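Local coordinates for protein acyl-coa oxidase (PDB 1W07) that oxidises long- and medium-chain acyl-CoAs to 2-trans-enoyl-CoAs with FAD, passing the electrons to oxygen to form hydrogen peroxide, at residues B[302-310]-B[616-626]. The protein carries 1 engineered substitution. Numbering follows the deposited sequence.
Sequences IATRYSAVR and SVLGRYDGNVY. With FAD (flavin-adenine dinucleotide), chain C.
Arg305 reaches from the helix 278-309 across to the loop 616-624 and donates NH2 to the backbone oxygen O of Gly619 at 3.0 Å. The bond is nearly straight (167°) and lies in the guanidinium plane. An extended chain from CG to NE carries the group this far, and its NH1 meets the carboxylate of Asp605 in a salt bridge. CA of Tyr621 sits over one guanidinium face, with the phenol ring turned almost perpendicular to it. One helical turn earlier, Ile302 lies close against Gly619, their CA atoms 4.0 Å apart.

Tyr306 illustrates how an aromatic ring can be clamped from both faces. With CG anti to the backbone N (chi1 -176°), the ring turns one face to Leu618, whose CD1 stands 4.3 Å from the ring centroid, nearly on its normal, a CH-pi contact; CB of Arg310 backs the opposite face, and Val625 CG1 meets the edge.

Tyr626, on helix 625-635, accepts a hydrogen bond on its OH from NH1 of Arg310 at 3.3 Å. That arginine, bent at chi2, donates NE to FAD O2A at 2.7 Å; NH1 also makes a weak hydrogen bond to Leu140 O of the second subunit, whose Gly141 packs on the arginine. Tyr626 is thus a second-shell residue: its hydroxyl, a fairly long and tilted partner, may limit the rotation of the guanidinium, whose positive charge probably offsets the negative charge of the FAD pyrophosphate.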
ATOM      1  N   ILE B 302      -4.284   2.679 -16.018  1.00 12.10           N
ATOM      2  CA  ILE B 302      -5.617   2.599 -15.432  1.00 11.26           C
ATOM      3  C   ILE B 302      -6.024   3.911 -14.777  1.00 11.46           C
ATOM      4  O   ILE B 302      -7.104   4.445 -15.044  1.00 11.83           O
ATOM      5  CB  ILE B 302      -5.695   1.438 -14.402  1.00 12.59           C
ATOM      6  CG1 ILE B 302      -5.445   0.100 -15.124  1.00 10.38           C
ATOM      7  CG2 ILE B 302      -7.062   1.429 -13.729  1.00 16.16           C
ATOM      8  CD1 ILE B 302      -5.254  -1.124 -14.193  1.00  9.91           C
ATOM      9  N   ALA B 303      -5.164   4.433 -13.915  1.00 10.09           N
ATOM     10  CA  ALA B 303      -5.479   5.667 -13.220  1.00 11.43           C
ATOM     11  C   ALA B 303      -5.575   6.843 -14.177  1.00 13.70           C
ATOM     12  O   ALA B 303      -6.444   7.710 -13.999  1.00 15.43           O
ATOM     13  CB  ALA B 303      -4.436   5.943 -12.113  1.00  9.34           C
ATOM     14  N   THR B 304      -4.728   6.881 -15.209  1.00 11.78           N
ATOM     15  CA  THR B 304      -4.775   7.986 -16.175  1.00 12.85           C
ATOM     16  C   THR B 304      -6.092   7.981 -16.955  1.00 13.65           C
ATOM     17  O   THR B 304      -6.753   9.012 -17.068  1.00 11.27           O
ATOM     18  CB  THR B 304      -3.554   7.947 -17.170  1.00 10.65           C
ATOM     19  OG1 THR B 304      -2.333   8.086 -16.437  1.00 11.10           O
ATOM     20  CG2 THR B 304      -3.637   9.096 -18.163  1.00 10.28           C
ATOM     21  N   ARG B 305      -6.492   6.828 -17.484  1.00 13.02           N
ATOM     22  CA  ARG B 305      -7.743   6.778 -18.231  1.00 13.12           C
ATOM     23  C   ARG B 305      -8.927   7.084 -17.322  1.00 13.47           C
ATOM     24  O   ARG B 305      -9.783   7.904 -17.663  1.00 13.21           O
ATOM     25  CB  ARG B 305      -7.909   5.405 -18.898  1.00 12.78           C
ATOM     26  CG  ARG B 305      -6.903   5.143 -20.018  1.00 11.60           C
ATOM     27  CD  ARG B 305      -7.081   3.753 -20.603  1.00 11.69           C
ATOM     28  NE  ARG B 305      -6.242   3.548 -21.780  1.00  9.01           N
ATOM     29  CZ  ARG B 305      -5.973   2.365 -22.313  1.00 10.35           C
ATOM     30  NH1 ARG B 305      -5.197   2.287 -23.384  1.00 18.61           N
ATOM     31  NH2 ARG B 305      -6.469   1.264 -21.772  1.00  6.72           N
ATOM     32  N   TYR B 306      -8.988   6.443 -16.155  1.00 12.88           N
ATOM     33  CA  TYR B 306     -10.100   6.737 -15.264  1.00 11.62           C
ATOM     34  C   TYR B 306     -10.126   8.209 -14.838  1.00 12.39           C
ATOM     35  O   TYR B 306     -11.201   8.771 -14.627  1.00 12.07           O
ATOM     36  CB  TYR B 306     -10.048   5.858 -14.024  1.00 11.16           C
ATOM     37  CG  TYR B 306     -11.236   6.074 -13.122  1.00 15.44           C
ATOM     38  CD1 TYR B 306     -12.516   5.673 -13.517  1.00 11.43           C
ATOM     39  CD2 TYR B 306     -11.094   6.691 -11.879  1.00 15.56           C
ATOM     40  CE1 TYR B 306     -13.618   5.878 -12.691  1.00 14.86           C
ATOM     41  CE2 TYR B 306     -12.191   6.903 -11.051  1.00 12.62           C
ATOM     42  CZ  TYR B 306     -13.444   6.496 -11.459  1.00 14.92           C
ATOM     43  OH  TYR B 306     -14.525   6.705 -10.633  1.00 15.23           O
ATOM     44  N   SER B 307      -8.956   8.829 -14.696  1.00 12.30           N
ATOM     45  CA  SER B 307      -8.881  10.237 -14.283  1.00 14.21           C
ATOM     46  C   SER B 307      -9.452  11.155 -15.362  1.00 12.71           C
ATOM     47  O   SER B 307      -9.931  12.249 -15.071  1.00 14.95           O
ATOM     48  CB  SER B 307      -7.436  10.647 -13.994  1.00 13.66           C
ATOM     49  OG  SER B 307      -6.920   9.985 -12.846  1.00 15.28           O
ATOM     50  N   ALA B 308      -9.387  10.701 -16.605  1.00 14.02           N
ATOM     51  CA  ALA B 308      -9.903  11.468 -17.735  1.00 15.12           C
ATOM     52  C   ALA B 308     -11.408  11.251 -17.882  1.00 15.42           C
ATOM     53  O   ALA B 308     -12.114  12.093 -18.438  1.00 16.38           O
ATOM     54  CB  ALA B 308      -9.191  11.059 -19.013  1.00 14.97           C
ATOM     55  N   VAL B 309     -11.892  10.116 -17.385  1.00 14.65           N
ATOM     56  CA  VAL B 309     -13.321   9.806 -17.465  1.00 14.73           C
ATOM     57  C   VAL B 309     -14.065  10.381 -16.262  1.00 15.84           C
ATOM     58  O   VAL B 309     -15.129  10.983 -16.407  1.00 18.47           O
ATOM     59  CB  VAL B 309     -13.575   8.276 -17.496  1.00 14.52           C
ATOM     60  CG1 VAL B 309     -15.052   7.989 -17.288  1.00 17.84           C
ATOM     61  CG2 VAL B 309     -13.115   7.688 -18.828  1.00 11.67           C
ATOM     62  N   ARG B 310     -13.496  10.194 -15.079  1.00 12.66           N
ATOM     63  CA  ARG B 310     -14.123  10.675 -13.855  1.00 15.51           C
ATOM     64  C   ARG B 310     -14.178  12.201 -13.734  1.00 16.48           C
ATOM     65  O   ARG B 310     -13.164  12.891 -13.873  1.00 16.09           O
ATOM     66  CB  ARG B 310     -13.391  10.091 -12.649  1.00 14.27           C
ATOM     67  CG  ARG B 310     -13.958  10.511 -11.300  1.00 16.93           C
ATOM     68  CD  ARG B 310     -15.349   9.925 -11.045  1.00 15.22           C
ATOM     69  NE  ARG B 310     -15.793  10.212  -9.684  1.00 12.49           N
ATOM     70  CZ  ARG B 310     -16.863   9.664  -9.106  1.00 18.82           C
ATOM     71  NH1 ARG B 310     -17.615   8.782  -9.764  1.00 14.14           N
ATOM     72  NH2 ARG B 310     -17.191   9.998  -7.859  1.00 15.91           N
ATOM     73  N   SER B 616      -9.189  -4.326 -16.278  1.00 16.65           N
ATOM     74  CA  SER B 616      -9.675  -3.193 -15.506  1.00 16.07           C
ATOM     75  C   SER B 616     -10.865  -2.503 -16.122  1.00 13.77           C
ATOM     76  O   SER B 616     -10.823  -2.082 -17.278  1.00 12.72           O
ATOM     77  CB  SER B 616      -8.563  -2.159 -15.361  1.00 15.24           C
ATOM     78  OG  SER B 616      -9.055  -0.966 -14.773  1.00 16.11           O
ATOM     79  N   VAL B 617     -11.912  -2.359 -15.330  1.00 14.82           N
ATOM     80  CA  VAL B 617     -13.114  -1.700 -15.795  1.00 14.91           C
ATOM     81  C   VAL B 617     -12.878  -0.187 -15.813  1.00 15.89           C
ATOM     82  O   VAL B 617     -13.341   0.510 -16.710  1.00 13.99           O
ATOM     83  CB  VAL B 617     -14.317  -2.023 -14.865  1.00 17.88           C
ATOM     84  CG1 VAL B 617     -15.510  -1.169 -15.268  1.00 16.30           C
ATOM     85  CG2 VAL B 617     -14.662  -3.532 -14.940  1.00 14.58           C
ATOM     86  N   LEU B 618     -12.142   0.322 -14.831  1.00 15.48           N
ATOM     87  CA  LEU B 618     -11.892   1.756 -14.766  1.00 15.58           C
ATOM     88  C   LEU B 618     -10.923   2.191 -15.855  1.00 14.17           C
ATOM     89  O   LEU B 618     -10.979   3.329 -16.333  1.00 17.07           O
ATOM     90  CB  LEU B 618     -11.314   2.137 -13.398  1.00 12.92           C
ATOM     91  CG  LEU B 618     -12.055   1.669 -12.137  1.00 10.70           C
ATOM     92  CD1 LEU B 618     -11.410   2.353 -10.951  1.00  8.46           C
ATOM     93  CD2 LEU B 618     -13.559   1.993 -12.200  1.00  8.10           C
ATOM     94  N   GLY B 619     -10.054   1.262 -16.254  1.00 14.05           N
ATOM     95  CA  GLY B 619      -9.050   1.564 -17.249  1.00 10.65           C
ATOM     96  C   GLY B 619      -9.301   1.096 -18.665  1.00 14.17           C
ATOM     97  O   GLY B 619      -8.377   1.058 -19.475  1.00 14.69           O
ATOM     98  N   ARG B 620     -10.543   0.739 -18.966  1.00 13.40           N
ATOM     99  CA  ARG B 620     -10.901   0.268 -20.292  1.00 16.18           C
ATOM    100  C   ARG B 620     -10.452   1.267 -21.338  1.00 15.07           C
ATOM    101  O   ARG B 620     -10.570   2.477 -21.155  1.00 14.93           O
ATOM    102  CB  ARG B 620     -12.417   0.091 -20.429  1.00 14.10           C
ATOM    103  CG  ARG B 620     -13.035  -1.079 -19.696  1.00 19.70           C
ATOM    104  CD  ARG B 620     -14.556  -1.033 -19.916  1.00 23.23           C
ATOM    105  NE  ARG B 620     -14.889  -1.118 -21.333  1.00 18.73           N
ATOM    106  CZ  ARG B 620     -14.999  -2.262 -22.008  1.00 23.59           C
ATOM    107  NH1 ARG B 620     -14.813  -3.423 -21.390  1.00 17.14           N
ATOM    108  NH2 ARG B 620     -15.254  -2.247 -23.312  1.00 21.56           N
ATOM    109  N   TYR B 621      -9.968   0.750 -22.457  1.00 15.73           N
ATOM    110  CA  TYR B 621      -9.524   1.573 -23.569  1.00 15.35           C
ATOM    111  C   TYR B 621     -10.608   2.562 -24.010  1.00 14.39           C
ATOM    112  O   TYR B 621     -10.327   3.745 -24.242  1.00 16.39           O
ATOM    113  CB  TYR B 621      -9.150   0.674 -24.756  1.00 16.12           C
ATOM    114  CG  TYR B 621      -8.736   1.430 -26.000  1.00 19.07           C
ATOM    115  CD1 TYR B 621      -7.409   1.814 -26.193  1.00 22.18           C
ATOM    116  CD2 TYR B 621      -9.679   1.813 -26.960  1.00 18.58           C
ATOM    117  CE1 TYR B 621      -7.028   2.563 -27.313  1.00 20.72           C
ATOM    118  CE2 TYR B 621      -9.305   2.560 -28.085  1.00 18.63           C
ATOM    119  CZ  TYR B 621      -7.983   2.933 -28.252  1.00 21.65           C
ATOM    120  OH  TYR B 621      -7.617   3.694 -29.348  1.00 23.31           O
ATOM    121  N   ASP B 622     -11.850   2.093 -24.125  1.00 15.72           N
ATOM    122  CA  ASP B 622     -12.925   2.966 -24.595  1.00 16.37           C
ATOM    123  C   ASP B 622     -13.555   3.891 -23.563  1.00 15.30           C
ATOM    124  O   ASP B 622     -14.466   4.653 -23.888  1.00 15.59           O
ATOM    125  CB  ASP B 622     -14.023   2.138 -25.278  1.00 15.77           C
ATOM    126  CG  ASP B 622     -14.699   1.158 -24.332  1.00 20.28           C
ATOM    127  OD1 ASP B 622     -14.627   1.357 -23.099  1.00 17.53           O
ATOM    128  OD2 ASP B 622     -15.323   0.193 -24.823  1.00 14.60           O
ATOM    129  N   GLY B 623     -13.074   3.829 -22.322  1.00 14.25           N
ATOM    130  CA  GLY B 623     -13.613   4.681 -21.283  1.00 11.39           C
ATOM    131  C   GLY B 623     -15.068   4.453 -20.910  1.00 15.18           C
ATOM    132  O   GLY B 623     -15.673   5.319 -20.283  1.00 14.86           O
ATOM    133  N   ASN B 624     -15.635   3.303 -21.277  1.00 14.04           N
ATOM    134  CA  ASN B 624     -17.035   2.987 -20.963  1.00 16.34           C
ATOM    135  C   ASN B 624     -17.080   2.347 -19.566  1.00 15.00           C
ATOM    136  O   ASN B 624     -17.462   1.199 -19.390  1.00 18.53           O
ATOM    137  CB  ASN B 624     -17.583   2.033 -22.049  1.00 16.92           C
ATOM    138  CG  ASN B 624     -19.099   1.904 -22.011  1.00 20.80           C
ATOM    139  OD1 ASN B 624     -19.800   2.856 -21.680  1.00 23.00           O
ATOM    140  ND2 ASN B 624     -19.607   0.731 -22.378  1.00 19.40           N
ATOM    141  N   VAL B 625     -16.687   3.133 -18.567  1.00 16.33           N
ATOM    142  CA  VAL B 625     -16.580   2.671 -17.189  1.00 14.29           C
ATOM    143  C   VAL B 625     -17.854   2.307 -16.424  1.00 14.05           C
ATOM    144  O   VAL B 625     -18.041   1.158 -16.003  1.00 18.18           O
ATOM    145  CB  VAL B 625     -15.796   3.728 -16.330  1.00 11.51           C
ATOM    146  CG1 VAL B 625     -15.593   3.227 -14.903  1.00  8.68           C
ATOM    147  CG2 VAL B 625     -14.451   4.012 -16.974  1.00  9.75           C
ATOM    148  N   TYR B 626     -18.720   3.286 -16.233  1.00 13.27           N
ATOM    149  CA  TYR B 626     -19.906   3.063 -15.430  1.00 15.31           C
ATOM    150  C   TYR B 626     -20.763   1.896 -15.873  1.00 16.68           C
ATOM    151  O   TYR B 626     -21.136   1.056 -15.057  1.00 16.51           O
ATOM    152  CB  TYR B 626     -20.704   4.364 -15.335  1.00 17.15           C
ATOM    153  CG  TYR B 626     -19.893   5.482 -14.697  1.00 16.58           C
ATOM    154  CD1 TYR B 626     -19.886   6.762 -15.244  1.00 16.82           C
ATOM    155  CD2 TYR B 626     -19.110   5.249 -13.561  1.00 13.06           C
ATOM    156  CE1 TYR B 626     -19.124   7.790 -14.684  1.00 18.03           C
ATOM    157  CE2 TYR B 626     -18.336   6.269 -12.989  1.00 16.31           C
ATOM    158  CZ  TYR B 626     -18.347   7.537 -13.560  1.00 17.05           C
ATOM    159  OH  TYR B 626     -17.572   8.542 -13.027  1.00 13.59           O
TER
HETATM  160  PA  FAD C1660     -13.783  11.268  -6.144  1.00 21.64           P
HETATM  161  O1A FAD C1660     -14.260  12.385  -5.297  1.00 24.42           O
HETATM  162  O2A FAD C1660     -14.445  11.027  -7.446  1.00 17.34           O
HETATM  163  O5B FAD C1660     -12.198  11.440  -6.363  1.00 22.19           O
HETATM  164  C5B FAD C1660     -11.479  10.638  -7.304  1.00 19.47           C
HETATM  165  C4B FAD C1660     -10.094  11.246  -7.552  1.00 19.76           C
HETATM  166  O4B FAD C1660     -10.309  12.624  -7.924  1.00 15.69           O
HETATM  167  C3B FAD C1660      -9.273  11.273  -6.259  1.00 16.85           C
HETATM  168  O3B FAD C1660      -7.878  11.298  -6.577  1.00 18.44           O
HETATM  169  C2B FAD C1660      -9.708  12.599  -5.638  1.00 17.50           C
HETATM  170  O2B FAD C1660      -8.668  13.097  -4.792  1.00 17.74           O
HETATM  171  C1B FAD C1660      -9.749  13.463  -6.901  1.00 15.32           C
HETATM  172  N9A FAD C1660     -10.596  14.659  -6.704  1.00 19.44           N
HETATM  173  C8A FAD C1660     -11.930  14.675  -6.677  1.00 21.05           C
HETATM  174  N7A FAD C1660     -12.362  15.921  -6.504  1.00 18.63           N
HETATM  175  C5A FAD C1660     -11.293  16.710  -6.432  1.00 20.55           C
HETATM  176  C6A FAD C1660     -11.131  18.079  -6.265  1.00 19.52           C
HETATM  177  N6A FAD C1660     -12.187  18.880  -6.175  1.00 21.18           N
HETATM  178  N1A FAD C1660      -9.832  18.602  -6.237  1.00 22.83           N
HETATM  179  C2A FAD C1660      -8.736  17.741  -6.381  1.00 19.60           C
HETATM  180  N3A FAD C1660      -8.932  16.442  -6.533  1.00 20.43           N
HETATM  181  C4A FAD C1660     -10.166  15.913  -6.561  1.00 19.44           C
HETATM  182  N1  FAD C1660     -21.399   5.927   0.578  1.00 13.38           N
HETATM  183  C2  FAD C1660     -22.676   5.948   1.152  1.00 18.64           C
HETATM  184  O2  FAD C1660     -23.514   6.755   0.758  1.00 19.46           O
HETATM  185  N3  FAD C1660     -22.994   5.007   2.141  1.00 15.09           N
HETATM  186  C4  FAD C1660     -22.050   4.051   2.538  1.00 20.12           C
HETATM  187  O4  FAD C1660     -22.341   3.226   3.401  1.00 20.62           O
HETATM  188  C4X FAD C1660     -20.786   4.037   1.960  1.00 17.01           C
HETATM  189  N5  FAD C1660     -19.857   3.045   2.304  1.00 17.67           N
HETATM  190  C5X FAD C1660     -18.592   3.001   1.703  1.00 13.91           C
HETATM  191  C6  FAD C1660     -17.734   1.936   1.953  1.00  7.99           C
HETATM  192  C7  FAD C1660     -16.544   1.815   1.236  1.00 13.11           C
HETATM  193  C7M FAD C1660     -15.640   0.607   1.495  1.00 10.62           C
HETATM  194  C8  FAD C1660     -16.208   2.770   0.275  1.00 13.47           C
HETATM  195  C8M FAD C1660     -14.932   2.645  -0.565  1.00 11.11           C
HETATM  196  C9  FAD C1660     -17.063   3.843   0.043  1.00 14.89           C
HETATM  197  C9A FAD C1660     -18.257   3.966   0.752  1.00 12.03           C
HETATM  198  N10 FAD C1660     -19.164   4.990   0.448  1.00 14.57           N
HETATM  199  C10 FAD C1660     -20.458   4.975   0.988  1.00 16.03           C
HETATM  200  C1' FAD C1660     -18.804   6.055  -0.519  1.00 16.49           C
HETATM  201  C2' FAD C1660     -17.845   7.033   0.169  1.00 17.93           C
HETATM  202  O2' FAD C1660     -18.423   7.483   1.398  1.00 22.28           O
HETATM  203  C3' FAD C1660     -17.466   8.255  -0.673  1.00 22.00           C
HETATM  204  O3' FAD C1660     -18.647   8.958  -1.072  1.00 26.03           O
HETATM  205  C4' FAD C1660     -16.657   7.883  -1.919  1.00 20.10           C
HETATM  206  O4' FAD C1660     -15.688   6.875  -1.625  1.00 19.62           O
HETATM  207  C5' FAD C1660     -15.949   9.123  -2.463  1.00 20.94           C
HETATM  208  O5' FAD C1660     -15.008   8.734  -3.462  1.00 24.70           O
HETATM  209  P   FAD C1660     -15.218   9.140  -5.003  1.00 22.99           P
HETATM  210  O1P FAD C1660     -15.265   7.886  -5.786  1.00 24.21           O
HETATM  211  O2P FAD C1660     -16.351  10.086  -5.104  1.00 22.72           O
HETATM  212  O3P FAD C1660     -13.831   9.899  -5.302  1.00 23.70           O